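Local coordinates for CADD-like protein of unknown function (Nostoc punctiforme, PDB 3B5O) that is of unknown function but is related to the chlamydial protein CADD and probably has the all-helical fold of the haem oxygenase-like proteins, at residues S49-P52 with K53-G57; V56-T59 with E60-R63; M218-W221 with W222-A226. All coordinates share one frame; numbering follows the deposited sequence.

In the fold
Contacts 1 and 2 follow each other along helix 38-68, sharing Val-56 and Gly-57, with centres about 10 Å apart. Contact 3 comes much later in the chain, on helix 204-230; its centre is about 16 Å from that of contact 1 and about 22 Å from that of contact 2. Contacts 1 and 3 touch directly, Phe-51 packing on Met-218 and Trp-221, whereas the nearest atoms of contacts 2 and 3 stay about 9 Å apart. All three are turns within helices of a strand-free, single-chain bundle, consistent with a haem oxygenase-like fold, and the meeting of contacts 1 and 3 joins an early helix to the last one.

Contact 1: residues S49-P52 with K53-G57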
loop_
_atom_site.group_PDB
_atom_site.type_symbol
_atom_site.label_atom_id
_atom_site.label_comp_id
_atom_site.label_asym_id
_atom_site.label_seq_id
_atom_site.Cartn_x
_atom_site.Cartn_y
_atom_site.Cartn_z
ATOM N N SER A 49 -9.062 1.796 -2.397
ATOM C CA SER A 49 -8.642 2.084 -3.754
ATOM C C SER A 49 -7.905 3.415 -3.913
ATOM O O SER A 49 -7.130 3.587 -4.851
ATOM C CB SER A 49 -9.836 2.017 -4.696
ATOM O OG SER A 49 -10.685 3.134 -4.581
ATOM N N ILE A 50 -8.165 4.349 -3.021
ATOM C CA ILE A 50 -7.525 5.650 -3.080
ATOM C C ILE A 50 -6.027 5.503 -2.860
ATOM O O ILE A 50 -5.229 6.258 -3.412
ATOM C CB ILE A 50 -8.150 6.601 -2.044
ATOM C CG1 ILE A 50 -9.607 6.882 -2.398
ATOM C CG2 ILE A 50 -7.363 7.930 -1.910
ATOM C CD1 ILE A 50 -10.420 7.582 -1.332
ATOM N N PHE A 51 -5.632 4.552 -2.028
ATOM C CA PHE A 51 -4.245 4.448 -1.649
ATOM C C PHE A 51 -3.309 4.077 -2.813
ATOM O O PHE A 51 -2.323 4.786 -3.048
ATOM C CB PHE A 51 -4.147 3.526 -0.431
ATOM C CG PHE A 51 -2.826 3.580 0.292
ATOM C CD1 PHE A 51 -2.224 4.779 0.604
ATOM C CD2 PHE A 51 -2.246 2.411 0.726
ATOM C CE1 PHE A 51 -1.013 4.808 1.315
ATOM C CE2 PHE A 51 -1.045 2.441 1.421
ATOM C CZ PHE A 51 -0.448 3.635 1.712
ATOM N N PRO A 52 -3.604 3.023 -3.588
ATOM C CA PRO A 52 -2.751 2.788 -4.749
ATOM C C PRO A 52 -2.684 3.965 -5.704
ATOM O O PRO A 52 -1.624 4.202 -6.306
ATOM C CB PRO A 52 -3.363 1.569 -5.441
ATOM C CG PRO A 52 -4.496 1.142 -4.638
ATOM C CD PRO A 52 -4.575 1.936 -3.386
ATOM N N LYS A 53 -3.765 4.706 -5.875
ATOM C CA LYS A 53 -3.690 5.894 -6.731
ATOM C C LYS A 53 -2.647 6.852 -6.168
ATOM O O LYS A 53 -1.657 7.250 -6.817
ATOM C CB LYS A 53 -5.035 6.589 -6.786
ATOM C CG LYS A 53 -4.958 7.989 -7.445
ATOM C CD LYS A 53 -6.262 8.786 -7.380
ATOM C CE LYS A 53 -7.512 7.993 -7.721
ATOM N NZ LYS A 53 -8.375 8.728 -8.692
ATOM N N GLU A 54 -2.848 7.216 -4.923
ATOM C CA GLU A 54 -2.001 8.226 -4.342
ATOM C C GLU A 54 -0.551 7.808 -4.181
ATOM O O GLU A 54 0.346 8.659 -4.205
ATOM C CB GLU A 54 -2.590 8.673 -3.007
ATOM C CG GLU A 54 -3.947 9.341 -3.163
ATOM C CD GLU A 54 -3.869 10.600 -3.976
ATOM O OE1 GLU A 54 -3.059 11.499 -3.650
ATOM O OE2 GLU A 54 -4.570 10.669 -4.985
ATOM N N LEU A 55 -0.310 6.515 -4.025
ATOM C CA LEU A 55 1.061 6.045 -3.844
ATOM C C LEU A 55 1.946 6.333 -5.062
ATOM O O LEU A 55 3.144 6.458 -4.912
ATOM C CB LEU A 55 1.107 4.573 -3.447
ATOM C CG LEU A 55 0.744 4.223 -2.005
ATOM C CD1 LEU A 55 0.622 2.713 -1.884
ATOM C CD2 LEU A 55 1.799 4.812 -1.013
ATOM N N VAL A 56 1.371 6.489 -6.255
ATOM C CA VAL A 56 2.182 6.826 -7.424
ATOM C C VAL A 56 2.806 8.219 -7.207
ATOM O O VAL A 56 4.011 8.411 -7.409
ATOM C CB VAL A 56 1.390 6.754 -8.705
ATOM C CG1 VAL A 56 2.297 7.061 -9.873
ATOM C CG2 VAL A 56 0.763 5.354 -8.881
ATOM N N GLY A 57 1.991 9.176 -6.763
ATOM C CA GLY A 57 2.500 10.503 -6.466
ATOM C C GLY A 57 3.514 10.510 -5.337
ATOM O O GLY A 57 4.493 11.261 -5.396
#
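Phe-51 and Leu-55 form an apolar contact one turn apart along helix 38-68, on the flank that packs against helix 204-230. The leucine lies across the ring. Its CD1 stands over the centre of one face, 3.8 Å from the Phe-51 ring centroid and 13° off the normal, a CH-pi contact. The other branch reaches the ring margin, with Leu-55 CD2 3.7 Å from Phe-51 CE1 and equally close to CZ. CG of Phe-51 is anti to the backbone N (chi1 -166°), beside the carbonyl carbon, which lets the ring meet Leu-55. The same pair is tied through the main chain, Leu-55 N donating to Phe-51 O at 2.8 Å. Glu-54 N donates to Ile-50 O at 3.0 Å, with an almost straight N-H...O angle of 169°. Pro-52 interrupts this ladder: a proline nitrogen carries no hydrogen to give to the preceding turn, and the helix is kinked there, a proline kink inside a long bundle helix. On another flank Ile-50 and Glu-54 run side by side, pointing the same way, with Ile-50 CG2 3.9 Å from Glu-54 CG; Leu-124 of helix 118-131 touches both. Beyond the proline, Val-56 CG2 rests 3.7 Å from Pro-52 O, and the valine side chain also touches Ile-82 of helix 72-85, while Phe-51 meets Met-214, Met-218 and Trp-221 of helix 204-230.

Contact 2: residues V56-T59 with E60-R63; sequences VGFT and ELAR
Glu-60 OE2 is gripped by two arginines: Arg-63 NH2 at 2.9 Å, and Arg-64 NE in a second salt bridge. Arg-63 comes to the carboxylate side-on, its NE bonding Glu-60 OE1 at 2.9 Å with a nearly straight N-H...O angle of 175°, so that Arg-63 gives one nitrogen to each oxygen, OE2 also taking Arg-64 NE. Arg-63 meets both oxygens on the syn side, and the carboxylate carbon lies at the edge of the guanidinium, in its plane. The glutamate chain bends at chi2 (61°) and the arginine at chi3 (71°), folding the two long side chains back toward each other over a single turn. Across the junction of 56-59 with 60-63 the regular alpha-helical ladder of helix 38-68 continues through Glu-60 N to Val-56 O, Leu-61 N to Gly-57 O, Ala-62 N to Phe-58 O and Arg-63 N to Thr-59 O, the last being the shortest at 2.8 Å. The side chain of Glu-60 begins against the main chain, its CB 3.4 Å from Gly-57 O. Thr-59 OG1 bonds back to Leu-55 O, one turn earlier. On the apolar flank Phe-58 CD1 and Leu-61 CD1 are 4.2 Å apart, and both side chains pack on Leu-128 of helix 118-131. The two-nitrogen grip would hinder rotation of the Glu-60 carboxylate, and two neighbouring positive charges would probably stabilise its ionised form.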
loop_
_atom_site.group_PDB
_atom_site.type_symbol
_atom_site.label_atom_id
_atom_site.label_comp_id
_atom_site.label_asym_id
_atom_site.label_seq_id
_atom_site.Cartn_x
_atom_site.Cartn_y
_atom_site.Cartn_z
ATOM N N VAL A 56 1.371 6.489 -6.255
ATOM C CA VAL A 56 2.182 6.826 -7.424
ATOM C C VAL A 56 2.806 8.219 -7.207
ATOM O O VAL A 56 4.011 8.411 -7.409
ATOM C CB VAL A 56 1.390 6.754 -8.705
ATOM C CG1 VAL A 56 2.297 7.061 -9.873
ATOM C CG2 VAL A 56 0.763 5.354 -8.881
ATOM N N GLY A 57 1.991 9.176 -6.763
ATOM C CA GLY A 57 2.500 10.503 -6.466
ATOM C C GLY A 57 3.514 10.510 -5.337
ATOM O O GLY A 57 4.493 11.261 -5.396
ATOM N N PHE A 58 3.299 9.698 -4.297
ATOM C CA PHE A 58 4.308 9.641 -3.240
ATOM C C PHE A 58 5.614 9.054 -3.764
ATOM O O PHE A 58 6.691 9.489 -3.386
ATOM C CB PHE A 58 3.797 8.865 -2.028
ATOM C CG PHE A 58 2.700 9.574 -1.286
ATOM C CD1 PHE A 58 2.920 10.811 -0.714
ATOM C CD2 PHE A 58 1.471 8.970 -1.098
ATOM C CE1 PHE A 58 1.901 11.459 -0.034
ATOM C CE2 PHE A 58 0.469 9.619 -0.406
ATOM C CZ PHE A 58 0.689 10.841 0.111
ATOM N N THR A 59 5.518 8.049 -4.630
ATOM C CA THR A 59 6.729 7.454 -5.223
ATOM C C THR A 59 7.487 8.508 -6.056
ATOM O O THR A 59 8.724 8.543 -6.049
ATOM C CB THR A 59 6.379 6.214 -6.065
ATOM O OG1 THR A 59 5.701 5.266 -5.228
ATOM C CG2 THR A 59 7.636 5.564 -6.615
ATOM N N GLU A 60 6.757 9.388 -6.738
ATOM C CA GLU A 60 7.353 10.518 -7.431
ATOM C C GLU A 60 8.099 11.438 -6.497
ATOM O O GLU A 60 9.190 11.915 -6.818
ATOM C CB GLU A 60 6.303 11.268 -8.238
ATOM C CG GLU A 60 6.779 12.538 -8.910
ATOM C CD GLU A 60 7.869 12.381 -9.918
ATOM O OE1 GLU A 60 8.106 11.270 -10.408
ATOM O OE2 GLU A 60 8.458 13.435 -10.258
ATOM N N LEU A 61 7.536 11.721 -5.334
ATOM C CA LEU A 61 8.252 12.542 -4.359
ATOM C C LEU A 61 9.542 11.862 -3.917
ATOM O O LEU A 61 10.584 12.512 -3.764
ATOM C CB LEU A 61 7.382 12.860 -3.162
ATOM C CG LEU A 61 6.149 13.717 -3.417
ATOM C CD1 LEU A 61 5.380 13.950 -2.109
ATOM C CD2 LEU A 61 6.525 15.038 -4.089
ATOM N N ALA A 62 9.494 10.552 -3.713
ATOM C CA ALA A 62 10.701 9.803 -3.343
ATOM C C ALA A 62 11.740 9.835 -4.468
ATOM O O ALA A 62 12.943 9.959 -4.202
ATOM C CB ALA A 62 10.342 8.346 -2.999
ATOM N N ARG A 63 11.278 9.746 -5.713
ATOM C CA ARG A 63 12.178 9.826 -6.861
ATOM C C ARG A 63 12.929 11.152 -6.850
ATOM O O ARG A 63 14.143 11.209 -7.083
ATOM C CB ARG A 63 11.390 9.647 -8.152
ATOM C CG ARG A 63 12.287 9.563 -9.394
ATOM C CD ARG A 63 11.484 9.595 -10.680
ATOM N NE ARG A 63 10.904 10.905 -10.935
ATOM C CZ ARG A 63 11.558 11.935 -11.457
ATOM N NH1 ARG A 63 12.831 11.827 -11.803
ATOM N NH2 ARG A 63 10.938 13.080 -11.622
#

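Contact 3: residues M218-W221 with W222-A226; sequences MQVW and WQELA
With CG anti to the backbone N in Trp-221 (chi1 175°) but beside it in Trp-222 (chi1 -83°), the two consecutive indoles are brought together on one side of helix 204-230. They meet edge-to-face: the six-membered ring of Trp-221 turns its edge to the face of the five-membered ring of Trp-222, with centroids 5.0 Å apart and planes at 57°. Trp-221 CZ3 is the leading atom, standing over the Trp-222 face, offset toward its rim and 3.9 Å from Trp-222 NE1. Trp-222 CD1 also comes within 3.2 Å of Met-218 O, a carbonyl that already accepts the N-H of Trp-222 at 3.0 Å. The two indole nitrogens fare differently: Trp-221 NE1 bonds Thr-120 OG1 of helix 118-131, whereas the buried Trp-222 NE1 has no partner in the model. This tryptophan pair sits where the last long helix of the bundle meets helices 38-68, 118-131 and 135-163. Trp-221 packs on Tyr-48 of helix 38-68, and Trp-222 on Ile-156 of helix 135-163. The side chains of Gln-219 and Gln-223, one turn apart, are bridged by a water that accepts from Gln-219 NE2 at 3.3 Å and donates to Gln-223 OE1 at 2.9 Å. Gln-219 OE1 is taken separately by Ala-21 N. Nearer the backbone, Gln-223 CG lies 3.3 Å from Gln-219 O. Replacing Gln-223 by an alanine would probably cost the bridging water its acceptor and leave the Gln-219 NE2 end less firmly placed. Farther round the helix, Glu-224 OE2 forms a salt bridge with Lys-122 of helix 118-131.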
loop_
_atom_site.group_PDB
_atom_site.type_symbol
_atom_site.label_atom_id
_atom_site.label_comp_id
_atom_site.label_asym_id
_atom_site.label_seq_id
_atom_site.Cartn_x
_atom_site.Cartn_y
_atom_site.Cartn_z
HETATM N N MSE A 218 -0.032 3.106 8.078
HETATM C CA MSE A 218 -0.913 2.216 7.320
HETATM C C MSE A 218 -1.739 1.355 8.263
HETATM O O MSE A 218 -2.937 1.130 8.033
HETATM C CB MSE A 218 -0.095 1.336 6.403
HETATM C CG MSE A 218 0.577 2.094 5.261
HETATM SE SE MSE A 218 1.764 1.023 4.215
HETATM C CE MSE A 218 0.464 -0.037 3.304
ATOM N N GLN A 219 -1.120 0.857 9.326
ATOM C CA GLN A 219 -1.873 0.065 10.295
ATOM C C GLN A 219 -2.992 0.848 10.971
ATOM O O GLN A 219 -4.118 0.357 11.108
ATOM C CB GLN A 219 -0.943 -0.601 11.308
ATOM C CG GLN A 219 -1.722 -1.239 12.460
ATOM C CD GLN A 219 -1.041 -2.408 13.074
ATOM O OE1 GLN A 219 -0.745 -3.380 12.400
ATOM N NE2 GLN A 219 -0.817 -2.341 14.383
ATOM N N VAL A 220 -2.669 2.056 11.416
ATOM C CA VAL A 220 -3.659 2.942 12.003
ATOM C C VAL A 220 -4.842 3.150 11.054
ATOM O O VAL A 220 -5.984 3.093 11.465
ATOM C CB VAL A 220 -3.007 4.281 12.463
ATOM C CG1 VAL A 220 -4.059 5.369 12.634
ATOM C CG2 VAL A 220 -2.209 4.049 13.765
ATOM N N TRP A 221 -4.556 3.348 9.774
ATOM C CA TRP A 221 -5.601 3.515 8.761
ATOM C C TRP A 221 -6.507 2.311 8.659
ATOM O O TRP A 221 -7.731 2.451 8.673
ATOM C CB TRP A 221 -4.965 3.834 7.420
ATOM C CG TRP A 221 -5.866 3.930 6.247
ATOM C CD1 TRP A 221 -6.877 4.811 6.049
ATOM C CD2 TRP A 221 -5.733 3.172 5.045
ATOM N NE1 TRP A 221 -7.427 4.613 4.811
ATOM C CE2 TRP A 221 -6.723 3.636 4.156
ATOM C CE3 TRP A 221 -4.859 2.156 4.628
ATOM C CZ2 TRP A 221 -6.848 3.139 2.863
ATOM C CZ3 TRP A 221 -4.984 1.649 3.362
ATOM C CH2 TRP A 221 -5.986 2.141 2.484
ATOM N N TRP A 222 -5.931 1.125 8.573
ATOM C CA TRP A 222 -6.766 -0.078 8.506
ATOM C C TRP A 222 -7.688 -0.183 9.723
ATOM O O TRP A 222 -8.847 -0.546 9.598
ATOM C CB TRP A 222 -5.885 -1.333 8.390
ATOM C CG TRP A 222 -5.442 -1.615 6.990
ATOM C CD1 TRP A 222 -4.217 -1.385 6.436
ATOM C CD2 TRP A 222 -6.260 -2.131 5.945
ATOM N NE1 TRP A 222 -4.209 -1.749 5.109
ATOM C CE2 TRP A 222 -5.462 -2.208 4.786
ATOM C CE3 TRP A 222 -7.600 -2.546 5.880
ATOM C CZ2 TRP A 222 -5.952 -2.692 3.591
ATOM C CZ3 TRP A 222 -8.077 -3.015 4.687
ATOM C CH2 TRP A 222 -7.263 -3.082 3.564
ATOM N N GLN A 223 -7.151 0.123 10.901
ATOM C CA GLN A 223 -7.934 0.075 12.130
ATOM C C GLN A 223 -9.067 1.096 12.087
ATOM O O GLN A 223 -10.221 0.799 12.429
ATOM C CB GLN A 223 -7.029 0.294 13.337
ATOM C CG GLN A 223 -6.024 -0.832 13.506
ATOM C CD GLN A 223 -4.975 -0.578 14.552
ATOM O OE1 GLN A 223 -4.572 0.563 14.797
ATOM N NE2 GLN A 223 -4.504 -1.674 15.184
ATOM N N GLU A 224 -8.757 2.302 11.621
ATOM C CA GLU A 224 -9.752 3.359 11.607
ATOM C C GLU A 224 -10.797 3.115 10.544
ATOM O O GLU A 224 -11.989 3.431 10.743
ATOM C CB GLU A 224 -9.078 4.720 11.377
ATOM C CG GLU A 224 -8.256 5.164 12.539
ATOM C CD GLU A 224 -7.347 6.345 12.240
ATOM O OE1 GLU A 224 -7.263 6.736 11.077
ATOM O OE2 GLU A 224 -6.745 6.844 13.190
ATOM N N LEU A 225 -10.372 2.558 9.424
ATOM C CA LEU A 225 -11.284 2.246 8.334
ATOM C C LEU A 225 -12.247 1.097 8.686
ATOM O O LEU A 225 -13.389 1.058 8.218
ATOM C CB LEU A 225 -10.463 1.932 7.095
ATOM C CG LEU A 225 -11.222 1.664 5.817
ATOM C CD1 LEU A 225 -11.962 2.906 5.370
ATOM C CD2 LEU A 225 -10.263 1.236 4.734
ATOM N N ALA A 226 -11.784 0.146 9.489
ATOM C CA ALA A 226 -12.682 -0.884 10.017
ATOM C C ALA A 226 -13.776 -0.278 10.920
ATOM O O ALA A 226 -14.949 -0.657 10.826
ATOM C CB ALA A 226 -11.885 -1.956 10.775
HETATM O O HOH W 1 -1.819 0.540 15.558
#